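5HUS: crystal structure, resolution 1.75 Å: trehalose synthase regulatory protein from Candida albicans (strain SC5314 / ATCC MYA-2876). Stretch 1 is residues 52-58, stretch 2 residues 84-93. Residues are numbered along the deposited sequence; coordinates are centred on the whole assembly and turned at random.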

# COMPACT_ATOMS: atom_id res chain seq x y z
N ASP A 52 13.22 8.08 5.76
CA ASP A 52 14.08 7.85 4.61
C ASP A 52 14.44 6.37 4.48
O ASP A 52 14.35 5.62 5.45
CB ASP A 52 15.35 8.71 4.73
CG ASP A 52 16.13 8.41 5.99
OD1 ASP A 52 15.56 8.56 7.10
OD2 ASP A 52 17.30 8.01 5.88
N PRO A 53 14.84 5.94 3.27
CA PRO A 53 15.18 4.53 3.03
C PRO A 53 16.24 3.98 3.97
O PRO A 53 16.04 2.92 4.56
CB PRO A 53 15.68 4.55 1.59
CG PRO A 53 14.92 5.68 0.96
CD PRO A 53 14.84 6.72 2.02
N SER A 54 17.36 4.69 4.12
CA SER A 54 18.44 4.23 4.98
C SER A 54 18.01 4.12 6.44
O SER A 54 18.42 3.21 7.14
CB SER A 54 19.65 5.16 4.86
OG SER A 54 19.30 6.49 5.19
N GLY A 55 17.18 5.06 6.88
CA GLY A 55 16.65 5.04 8.23
C GLY A 55 15.76 3.84 8.48
O GLY A 55 15.84 3.20 9.53
N LEU A 56 14.91 3.53 7.51
CA LEU A 56 14.02 2.38 7.58
C LEU A 56 14.80 1.08 7.72
O LEU A 56 14.48 0.25 8.57
CB LEU A 56 13.13 2.32 6.33
CG LEU A 56 12.25 1.08 6.18
CD1 LEU A 56 11.26 1.01 7.33
CD2 LEU A 56 11.54 1.07 4.84
N VAL A 57 15.82 0.92 6.89
CA VAL A 57 16.63 -0.30 6.89
C VAL A 57 17.42 -0.41 8.19
O VAL A 57 17.46 -1.48 8.81
CB VAL A 57 17.60 -0.34 5.70
CG1 VAL A 57 18.44 -1.60 5.74
CG2 VAL A 57 16.84 -0.25 4.39
N ARG A 58 18.04 0.69 8.59
CA ARG A 58 18.81 0.73 9.84
C ARG A 58 17.94 0.36 11.03
O ARG A 58 18.30 -0.50 11.84
CB ARG A 58 19.42 2.12 10.05
CG ARG A 58 20.11 2.30 11.40
CD ARG A 58 20.84 3.65 11.50
NE ARG A 58 19.93 4.79 11.49
CZ ARG A 58 19.70 5.57 10.43
NH1 ARG A 58 20.33 5.33 9.29
NH2 ARG A 58 18.86 6.58 10.52
N ILE A 84 15.51 3.75 -7.24
CA ILE A 84 16.57 4.68 -6.84
C ILE A 84 16.75 4.66 -5.32
O ILE A 84 17.88 4.60 -4.81
CB ILE A 84 16.26 6.12 -7.32
CG1 ILE A 84 16.51 6.23 -8.83
CG2 ILE A 84 17.10 7.13 -6.55
CD1 ILE A 84 15.99 7.51 -9.45
N MET A 85 15.64 4.69 -4.59
CA MET A 85 15.69 4.72 -3.14
C MET A 85 16.31 3.49 -2.51
O MET A 85 17.07 3.60 -1.55
CB MET A 85 14.29 4.91 -2.56
CG MET A 85 13.74 6.31 -2.68
SD MET A 85 12.05 6.35 -2.06
CE MET A 85 11.82 8.10 -1.78
N PHE A 86 15.99 2.32 -3.04
CA PHE A 86 16.32 1.07 -2.35
C PHE A 86 17.31 0.19 -3.10
O PHE A 86 17.45 -0.98 -2.78
CB PHE A 86 15.03 0.29 -2.05
CG PHE A 86 14.19 0.93 -0.98
CD1 PHE A 86 14.44 0.68 0.36
CD2 PHE A 86 13.17 1.81 -1.31
CE1 PHE A 86 13.68 1.27 1.34
CE2 PHE A 86 12.41 2.41 -0.33
CZ PHE A 86 12.67 2.14 1.00
N LYS A 87 18.01 0.78 -4.07
CA LYS A 87 18.98 0.04 -4.88
C LYS A 87 20.03 -0.67 -4.03
O LYS A 87 20.46 -1.78 -4.36
CB LYS A 87 19.67 0.97 -5.89
CG LYS A 87 20.51 2.08 -5.28
CD LYS A 87 21.24 2.89 -6.37
CE LYS A 87 22.12 3.98 -5.77
NZ LYS A 87 22.79 4.83 -6.81
N ARG A 88 20.42 -0.04 -2.92
CA ARG A 88 21.44 -0.60 -2.04
C ARG A 88 20.84 -1.51 -0.98
O ARG A 88 21.56 -2.08 -0.17
CB ARG A 88 22.24 0.53 -1.38
CG ARG A 88 22.96 1.43 -2.37
CD ARG A 88 24.04 2.26 -1.71
NE ARG A 88 25.33 2.04 -2.34
CZ ARG A 88 26.45 1.72 -1.69
NH1 ARG A 88 26.43 1.59 -0.37
NH2 ARG A 88 27.58 1.53 -2.35
N TYR A 89 19.52 -1.64 -0.99
CA TYR A 89 18.84 -2.39 0.06
C TYR A 89 17.92 -3.49 -0.48
O TYR A 89 16.70 -3.41 -0.35
CB TYR A 89 18.04 -1.44 0.95
CG TYR A 89 18.84 -0.28 1.49
CD1 TYR A 89 19.90 -0.50 2.36
CD2 TYR A 89 18.54 1.02 1.13
CE1 TYR A 89 20.64 0.56 2.86
CE2 TYR A 89 19.28 2.09 1.62
CZ TYR A 89 20.32 1.85 2.49
OH TYR A 89 21.06 2.90 2.98
N PRO A 90 18.51 -4.55 -1.06
CA PRO A 90 17.68 -5.61 -1.63
C PRO A 90 16.95 -6.44 -0.58
O PRO A 90 16.11 -7.26 -0.97
CB PRO A 90 18.69 -6.46 -2.40
CG PRO A 90 19.97 -6.26 -1.67
CD PRO A 90 19.95 -4.82 -1.24
N GLN A 91 17.24 -6.25 0.71
CA GLN A 91 16.58 -7.02 1.77
C GLN A 91 15.10 -6.69 1.88
O GLN A 91 14.34 -7.47 2.45
CB GLN A 91 17.22 -6.78 3.14
CG GLN A 91 18.73 -6.71 3.19
CD GLN A 91 19.23 -5.31 2.92
OE1 GLN A 91 19.26 -4.88 1.79
NE2 GLN A 91 19.62 -4.60 3.97
N ILE A 92 14.71 -5.53 1.38
CA ILE A 92 13.35 -5.03 1.51
C ILE A 92 12.53 -5.30 0.24
O ILE A 92 12.90 -4.86 -0.85
CB ILE A 92 13.33 -3.51 1.80
CG1 ILE A 92 14.12 -3.19 3.08
CG2 ILE A 92 11.90 -2.99 1.90
CD1 ILE A 92 13.80 -1.84 3.66
N GLY A 93 11.42 -6.02 0.38
CA GLY A 93 10.52 -6.20 -0.74
C GLY A 93 9.81 -4.89 -1.05
O GLY A 93 9.59 -4.07 -0.15

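The first turn of a helix often serves as a packing surface, its polar end satisfied locally while its apolar residues meet a neighbouring segment, and residues 52-58 and 84-93 of this trehalose synthase regulatory protein offer a compact example. Stretch 1 begins with Asp52 at the N-cap position and enters a helix at Pro53 that runs on past Arg58. The i to i+4 ladder starts at once: Leu56 N donates to Asp52 O at 3.0 Å, Val57 N to Pro53 O at 3.1 Å and Arg58 N to Ser54 O at 2.9 Å. Stretch 2 enters as the last part of another helix and then changes direction through two successive type I turns, Phe86 to Tyr89 and Tyr89 to Ile92. The first is closed by Tyr89 N to Phe86 O at 2.8 Å, the second by a weak bond from Ile92 N to Tyr89 O at 3.4 Å. The two backbones come nearest where Pro53 CA lies 6.2 Å from Met85 CA; one helical turn later, Val57 CA is 7.5 Å from Tyr89 CA.

The helix start is capped from within its own stretch. Asp52 OD2 accepts from Ser54 OG at 2.6 Å and, in a weak capping bond, from Gly55 N at 3.1 Å, an amide that has no carbonyl of a preceding helical turn to bind. The absence of a side chain at Gly55 suits this arrangement, since an ideal CB there would fall 2.7 Å from Asp52 OD1.

No hydrogen bond links the stretches, so the contact, which buries 394 Å² in total, rests on apolar packing. Pro53 and Val57, spaced four residues apart, both point toward stretch 2, and each sets an aliphatic carbon over an aromatic face. Pro53 CB lies 4.1 Å from the centroid of the Phe86 ring, made up of CG, CD1, CD2, CE1, CE2 and CZ, and 21° off its normal. Val57 CG2 stands 3.8 Å from the centroid of the Tyr89 ring, 22° off the normal. In such CH-pi contacts, weakly polarised C-H groups meet the electron-rich face of the ring, adding a modest electrostatic term to dispersion. Pro53 also packs its CG against Met85 CB at 3.7 Å.

Leu56 and Ile92 extend the apolar packing. The CA-to-CB bond of Phe86 points sideways, yet the end of its ring approaches the helix, bringing CE1 within 4.1 Å of Leu56 CD2. Ile92, which ends the second turn, presents CD1 to both Leu56 CD2 at 3.9 Å and Val57 CG2 at 3.5 Å, so one methyl joins two helix residues. Two contacts involve polar groups without bonding: Tyr89 OH approaches Ser54 CB at 3.3 Å, and Gln91 NE2 rests 3.7 Å from Val57 CG1. The general lesson is a division by chemistry, with hydrogen bonds organising each segment internally and shape and hydrophobicity joining them.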